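Local coordinates for protein cortical-lytic enzyme (Bacillus cereus, PDB 4S3J) that acts as an N-acetylglucosaminidase that helps degrade cortex peptidoglycan during spore germination, cleaving only partially degraded spore peptidoglycan, at residues His216-Glu220 with Phe233-Val237; Glu385-Gln391 with Phe414-Leu420. The contacts are given in a common frame with arbitrary orientation. Numbering follows the deposited sequence.

Both contacts lie in the TIM-barrel catalytic part of the chain: contact 1 joins a strand to a helix, contact 2 two helices. Contact 1 sets strand 214-218 against helix 227-240, the helix that follows it. Its first segment ends on Glu-220, the probable proton donor. Contact 2 packs helix 387-400 against helix 415-424, late in the chain, and lies away from that residue. Along the sequence contact 1 closes before contact 2 opens. Their centres are 32 Å apart, and their nearest atoms are about 16 Å apart, so they do not touch. Contact 1 is purely apolar across its interface. Contact 2 adds a capped helix start and sits beside strands 3-7 and 45-49 of the first LysM domain.

Contact 1. Residues His216-Glu220 with Phe233-Val237; sequences HFDFE and FLRNV
Segment 216-220 continues strand 214-218 in extended conformation. Residues 233-237 form a helical turn, in which Val-237 N donates a hydrogen bond to Phe-233 O, 2.9 Å. The two axes are nearly antiparallel, at 163°, and approach to 11.5 Å. The closest CA atoms are those of Phe-217 and Leu-234, 8.9 Å apart. This is the strand-to-helix half of a beta-alpha-beta unit of the TIM barrel, completed by strand 246-251. Phe-217 (chi1 m) and Phe-219 (m) point toward the helix. Phe-233 (t) directs its ring edge at the face of Phe-217, a T-shaped pair with centroids 4.9 Å apart and planes at 73°. Phe-217 CZ lies 3.4 Å from Phe-233 CZ. Phe-219 CE2 is 4.0 Å from Phe-233 CE2. Leu-234 (m, t) brings CD2 to 3.8 Å from Phe-217 CD2, and Val-237 CG2 is 4.1 Å from Phe-217 CZ. Glu-220 is the probable proton donor. Asp-218 and Glu-220 fit the end of the family 18 DxxDxDxE signature, and Glu-220 OE2 lies 2.6 Å from Asp-218 OD1. Ile-200 of helix 193-210 touches Phe-233 and Val-237.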
loop_
_atom_site.group_PDB
_atom_site.type_symbol
_atom_site.label_atom_id
_atom_site.label_comp_id
_atom_site.label_asym_id
_atom_site.label_seq_id
_atom_site.Cartn_x
_atom_site.Cartn_y
_atom_site.Cartn_z
ATOM N N HIS A 216 -15.360 2.231 -8.810
ATOM C CA HIS A 216 -14.393 3.124 -8.197
ATOM C C HIS A 216 -14.046 4.324 -9.079
ATOM O O HIS A 216 -13.502 4.148 -10.162
ATOM C CB HIS A 216 -13.094 2.382 -7.891
ATOM C CG HIS A 216 -12.099 3.219 -7.153
ATOM N ND1 HIS A 216 -12.052 3.271 -5.787
ATOM C CD2 HIS A 216 -11.149 4.082 -7.598
ATOM C CE1 HIS A 216 -11.102 4.112 -5.404
ATOM N NE2 HIS A 216 -10.551 4.620 -6.491
ATOM N N PHE A 217 -14.318 5.533 -8.590
ATOM C CA PHE A 217 -13.948 6.744 -9.306
ATOM C C PHE A 217 -12.651 7.339 -8.795
ATOM O O PHE A 217 -12.495 7.657 -7.592
ATOM C CB PHE A 217 -15.068 7.776 -9.221
ATOM C CG PHE A 217 -16.311 7.336 -9.899
ATOM C CD1 PHE A 217 -16.422 7.430 -11.275
ATOM C CD2 PHE A 217 -17.375 6.826 -9.176
ATOM C CE1 PHE A 217 -17.553 7.013 -11.918
ATOM C CE2 PHE A 217 -18.526 6.408 -9.820
ATOM C CZ PHE A 217 -18.613 6.504 -11.196
ATOM N N ASP A 218 -11.686 7.388 -9.700
ATOM C CA ASP A 218 -10.457 8.113 -9.470
ATOM C C ASP A 218 -10.487 9.347 -10.359
ATOM O O ASP A 218 -9.895 9.361 -11.438
ATOM C CB ASP A 218 -9.236 7.253 -9.759
ATOM C CG ASP A 218 -7.938 7.992 -9.496
ATOM O OD1 ASP A 218 -7.983 9.038 -8.806
ATOM O OD2 ASP A 218 -6.878 7.518 -9.952
ATOM N N PHE A 219 -11.231 10.355 -9.915
ATOM C CA PHE A 219 -11.293 11.653 -10.587
ATOM C C PHE A 219 -10.344 12.607 -9.861
ATOM O O PHE A 219 -10.512 12.868 -8.651
ATOM C CB PHE A 219 -12.723 12.226 -10.579
ATOM C CG PHE A 219 -13.692 11.547 -11.535
ATOM C CD1 PHE A 219 -13.274 10.602 -12.456
ATOM C CD2 PHE A 219 -15.038 11.896 -11.516
ATOM C CE1 PHE A 219 -14.173 10.015 -13.332
ATOM C CE2 PHE A 219 -15.934 11.308 -12.390
ATOM C CZ PHE A 219 -15.496 10.371 -13.302
ATOM N N GLU A 220 -9.318 13.073 -10.559
ATOM C CA GLU A 220 -8.351 14.019 -10.001
ATOM C C GLU A 220 -8.231 15.251 -10.901
ATOM O O GLU A 220 -8.649 15.220 -12.051
ATOM C CB GLU A 220 -6.994 13.348 -9.811
ATOM C CG GLU A 220 -7.075 12.174 -8.852
ATOM C CD GLU A 220 -5.751 11.492 -8.634
ATOM O OE1 GLU A 220 -4.724 12.194 -8.503
ATOM O OE2 GLU A 220 -5.733 10.239 -8.625
ATOM N N PHE A 233 -23.036 13.772 -8.543
ATOM C CA PHE A 233 -22.795 12.620 -9.393
ATOM C C PHE A 233 -22.657 11.351 -8.551
ATOM O O PHE A 233 -23.246 10.322 -8.872
ATOM C CB PHE A 233 -21.539 12.834 -10.250
ATOM C CG PHE A 233 -21.079 11.600 -10.966
ATOM C CD1 PHE A 233 -21.826 11.059 -11.996
ATOM C CD2 PHE A 233 -19.877 10.988 -10.622
ATOM C CE1 PHE A 233 -21.400 9.929 -12.666
ATOM C CE2 PHE A 233 -19.444 9.856 -11.296
ATOM C CZ PHE A 233 -20.205 9.329 -12.315
ATOM N N LEU A 234 -21.887 11.418 -7.471
ATOM C CA LEU A 234 -21.691 10.237 -6.643
ATOM C C LEU A 234 -23.016 9.794 -6.028
ATOM O O LEU A 234 -23.298 8.591 -5.998
ATOM C CB LEU A 234 -20.642 10.503 -5.565
ATOM C CG LEU A 234 -19.209 10.681 -6.096
ATOM C CD1 LEU A 234 -18.349 11.168 -4.957
ATOM C CD2 LEU A 234 -18.641 9.390 -6.702
ATOM N N ARG A 235 -23.867 10.742 -5.616
ATOM C CA ARG A 235 -25.172 10.363 -5.104
ATOM C C ARG A 235 -25.984 9.697 -6.202
ATOM O O ARG A 235 -26.658 8.709 -5.959
ATOM C CB ARG A 235 -25.957 11.565 -4.543
ATOM C CG ARG A 235 -25.261 12.310 -3.420
ATOM C CD ARG A 235 -26.082 13.470 -2.853
ATOM N NE ARG A 235 -25.280 14.211 -1.879
ATOM C CZ ARG A 235 -24.768 15.425 -2.066
ATOM N NH1 ARG A 235 -25.005 16.102 -3.187
ATOM N NH2 ARG A 235 -24.026 15.979 -1.112
ATOM N N ASN A 236 -25.915 10.229 -7.424
ATOM C CA ASN A 236 -26.691 9.653 -8.519
ATOM C C ASN A 236 -26.273 8.218 -8.826
ATOM O O ASN A 236 -27.115 7.363 -9.077
ATOM C CB ASN A 236 -26.561 10.497 -9.782
ATOM C CG ASN A 236 -27.293 11.831 -9.680
ATOM O OD1 ASN A 236 -28.156 12.027 -8.817
ATOM N ND2 ASN A 236 -26.936 12.763 -10.560
ATOM N N VAL A 237 -24.968 7.951 -8.812
ATOM C CA VAL A 237 -24.489 6.590 -9.035
ATOM C C VAL A 237 -24.907 5.674 -7.885
ATOM O O VAL A 237 -25.410 4.576 -8.120
ATOM C CB VAL A 237 -22.948 6.536 -9.183
ATOM C CG1 VAL A 237 -22.480 5.091 -9.306
ATOM C CG2 VAL A 237 -22.497 7.346 -10.401
#

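Contact 2. Residues Glu385-Gln391 with Phe414-Leu420; sequences EDARSIQ and FPQNWRL
Glu-385 and Asp-386 are extended and lead into a helix at Ala-387. Phe-414 likewise precedes the helix of residues 415-420. The helix axes cross at -36°, running broadly parallel, 9.6 Å apart at closest approach. CA atoms pair as Ala-387 with Gln-416 (5.9 Å) and Gln-391 with Leu-420 (7.4 Å). Glu-385 CB lies 3.8 Å from Phe-414 CE2, and its backbone O sits over one face of that ring. Its OE1 turns back to its own helix and accepts from Ser-389 OG at 3.2 Å; OE2 accepts a hydrogen bond from Asn-323. Asp-386 (chi1 p) is the N-cap. Its OD1 accepts weak bonds from Arg-388 N (3.0 Å) and Ser-389 N (3.3 Å). Asp-386 N gives a weak bond to Ser-389 OG (3.4 Å), completing a capping box. Phe-414 (t) wedges its ring edge against this helix start, CZ 3.4 Å from Asp-386 C. Ala-387 CB meets Leu-420 CD1 at 3.7 Å and Gln-416 CB at 4.1 Å. Arg-388 NH2 forms a salt bridge to Asp-386 OD2, 2.8 Å. Ile-390 (m, m) points at the other helix, with CG1 3.5 Å from Phe-414 CZ and CG2 3.4 Å from Asn-417 OD1. Gln-391 OE1 is 4.1 Å from Leu-420 CD2; its NE2 donates a hydrogen bond to Asn-424. Helix 387-400 leads into barrel strand 404-408 and helix 415-424 follows it, so the two flank that strand in the chain. Strand 318-330 touches Ile-390, Phe-414 and Asn-417, while LysM strands 3-7 and 45-49 meet Ala-387, Arg-388, Gln-416 and Arg-419.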
loop_
_atom_site.group_PDB
_atom_site.type_symbol
_atom_site.label_atom_id
_atom_site.label_comp_id
_atom_site.label_asym_id
_atom_site.label_seq_id
_atom_site.Cartn_x
_atom_site.Cartn_y
_atom_site.Cartn_z
ATOM N N GLU A 385 10.695 0.810 0.954
ATOM C CA GLU A 385 9.809 0.162 1.915
ATOM C C GLU A 385 10.374 -1.202 2.264
ATOM O O GLU A 385 10.845 -1.918 1.371
ATOM C CB GLU A 385 8.411 -0.001 1.340
ATOM C CG GLU A 385 7.701 1.292 0.939
ATOM C CD GLU A 385 7.282 2.121 2.147
ATOM O OE1 GLU A 385 6.990 1.533 3.221
ATOM O OE2 GLU A 385 7.277 3.361 2.030
ATOM N N ASP A 386 10.317 -1.593 3.545
ATOM C CA ASP A 386 10.711 -2.953 3.919
ATOM C C ASP A 386 9.828 -3.480 5.049
ATOM O O ASP A 386 8.852 -2.829 5.442
ATOM C CB ASP A 386 12.208 -3.061 4.298
ATOM C CG ASP A 386 12.573 -2.409 5.640
ATOM O OD1 ASP A 386 11.693 -2.002 6.426
ATOM O OD2 ASP A 386 13.803 -2.341 5.922
ATOM N N ALA A 387 10.160 -4.669 5.563
ATOM C CA ALA A 387 9.288 -5.324 6.529
ATOM C C ALA A 387 9.064 -4.488 7.797
ATOM O O ALA A 387 7.967 -4.521 8.391
ATOM C CB ALA A 387 9.842 -6.700 6.889
ATOM N N ARG A 388 10.089 -3.753 8.218
ATOM C CA ARG A 388 9.986 -2.940 9.424
ATOM C C ARG A 388 8.937 -1.846 9.265
ATOM O O ARG A 388 8.085 -1.663 10.152
ATOM C CB ARG A 388 11.338 -2.308 9.777
ATOM C CG ARG A 388 12.388 -3.350 10.190
ATOM C CD ARG A 388 13.778 -2.761 10.292
ATOM N NE ARG A 388 14.307 -2.339 8.991
ATOM C CZ ARG A 388 15.566 -1.959 8.782
ATOM N NH1 ARG A 388 16.433 -1.955 9.786
ATOM N NH2 ARG A 388 15.957 -1.589 7.566
ATOM N N SER A 389 9.018 -1.089 8.166
ATOM C CA SER A 389 8.136 0.068 8.015
ATOM C C SER A 389 6.720 -0.402 7.687
ATOM O O SER A 389 5.752 0.191 8.162
ATOM C CB SER A 389 8.684 1.121 6.978
ATOM O OG SER A 389 8.962 0.766 5.584
ATOM N N ILE A 390 6.564 -1.490 6.949
ATOM C CA ILE A 390 5.211 -2.016 6.709
ATOM C C ILE A 390 4.582 -2.507 8.028
ATOM O O ILE A 390 3.397 -2.278 8.285
ATOM C CB ILE A 390 5.210 -3.151 5.659
ATOM C CG1 ILE A 390 5.499 -2.564 4.270
ATOM C CG2 ILE A 390 3.876 -3.878 5.616
ATOM C CD1 ILE A 390 4.364 -1.656 3.715
ATOM N N GLN A 391 5.362 -3.144 8.898
ATOM C CA GLN A 391 4.825 -3.516 10.210
ATOM C C GLN A 391 4.392 -2.280 11.007
ATOM O O GLN A 391 3.336 -2.299 11.652
ATOM C CB GLN A 391 5.840 -4.351 10.996
ATOM C CG GLN A 391 5.301 -4.915 12.314
ATOM C CD GLN A 391 4.118 -5.844 12.127
ATOM O OE1 GLN A 391 4.242 -6.924 11.545
ATOM N NE2 GLN A 391 2.943 -5.413 12.591
ATOM N N PHE A 414 8.212 -7.673 -3.250
ATOM C CA PHE A 414 8.284 -7.337 -1.836
ATOM C C PHE A 414 7.566 -8.462 -1.079
ATOM O O PHE A 414 6.472 -8.284 -0.527
ATOM C CB PHE A 414 7.657 -5.953 -1.602
ATOM C CG PHE A 414 7.782 -5.408 -0.198
ATOM C CD1 PHE A 414 8.430 -6.095 0.825
ATOM C CD2 PHE A 414 7.230 -4.170 0.088
ATOM C CE1 PHE A 414 8.496 -5.538 2.116
ATOM C CE2 PHE A 414 7.294 -3.618 1.353
ATOM C CZ PHE A 414 7.929 -4.296 2.371
ATOM N N PRO A 415 8.180 -9.651 -1.056
ATOM C CA PRO A 415 7.452 -10.828 -0.552
ATOM C C PRO A 415 7.051 -10.696 0.912
ATOM O O PRO A 415 6.019 -11.206 1.329
ATOM C CB PRO A 415 8.451 -11.987 -0.712
ATOM C CG PRO A 415 9.650 -11.434 -1.373
ATOM C CD PRO A 415 9.562 -9.947 -1.481
ATOM N N GLN A 416 7.872 -10.006 1.692
ATOM C CA GLN A 416 7.609 -9.897 3.114
ATOM C C GLN A 416 6.325 -9.123 3.385
ATOM O O GLN A 416 5.661 -9.356 4.382
ATOM C CB GLN A 416 8.768 -9.226 3.832
ATOM C CG GLN A 416 10.075 -9.953 3.689
ATOM C CD GLN A 416 10.917 -9.476 2.539
ATOM O OE1 GLN A 416 10.441 -8.805 1.616
ATOM N NE2 GLN A 416 12.192 -9.839 2.571
ATOM N N ASN A 417 5.981 -8.171 2.518
ATOM C CA ASN A 417 4.750 -7.426 2.726
ATOM C C ASN A 417 3.529 -8.345 2.758
ATOM O O ASN A 417 2.655 -8.227 3.635
ATOM C CB ASN A 417 4.588 -6.362 1.635
ATOM C CG ASN A 417 3.225 -5.725 1.664
ATOM O OD1 ASN A 417 2.907 -4.986 2.606
ATOM N ND2 ASN A 417 2.393 -6.029 0.670
ATOM N N TRP A 418 3.462 -9.263 1.800
ATOM C CA TRP A 418 2.284 -10.100 1.655
ATOM C C TRP A 418 2.213 -11.149 2.767
ATOM O O TRP A 418 1.148 -11.381 3.332
ATOM C CB TRP A 418 2.281 -10.721 0.255
ATOM C CG TRP A 418 2.313 -9.629 -0.782
ATOM C CD1 TRP A 418 3.358 -9.272 -1.573
ATOM C CD2 TRP A 418 1.254 -8.707 -1.078
ATOM N NE1 TRP A 418 3.011 -8.196 -2.372
ATOM C CE2 TRP A 418 1.728 -7.826 -2.075
ATOM C CE3 TRP A 418 -0.047 -8.549 -0.606
ATOM C CZ2 TRP A 418 0.933 -6.810 -2.604
ATOM C CZ3 TRP A 418 -0.823 -7.538 -1.132
ATOM C CH2 TRP A 418 -0.334 -6.693 -2.118
ATOM N N ARG A 419 3.356 -11.711 3.139
ATOM C CA ARG A 419 3.385 -12.650 4.253
ATOM C C ARG A 419 3.006 -11.950 5.559
ATOM O O ARG A 419 2.258 -12.498 6.356
ATOM C CB ARG A 419 4.752 -13.316 4.376
ATOM C CG ARG A 419 4.842 -14.237 5.594
ATOM C CD ARG A 419 3.883 -15.421 5.472
ATOM N NE ARG A 419 3.940 -16.309 6.634
ATOM C CZ ARG A 419 4.796 -17.319 6.769
ATOM N NH1 ARG A 419 5.709 -17.561 5.831
ATOM N NH2 ARG A 419 4.763 -18.070 7.864
ATOM N N LEU A 420 3.527 -10.752 5.797
ATOM C CA LEU A 420 3.202 -10.047 7.027
ATOM C C LEU A 420 1.730 -9.638 7.064
ATOM O O LEU A 420 1.126 -9.585 8.126
ATOM C CB LEU A 420 4.108 -8.833 7.207
ATOM C CG LEU A 420 5.550 -9.168 7.598
ATOM C CD1 LEU A 420 6.387 -7.910 7.492
ATOM C CD2 LEU A 420 5.619 -9.777 8.978
#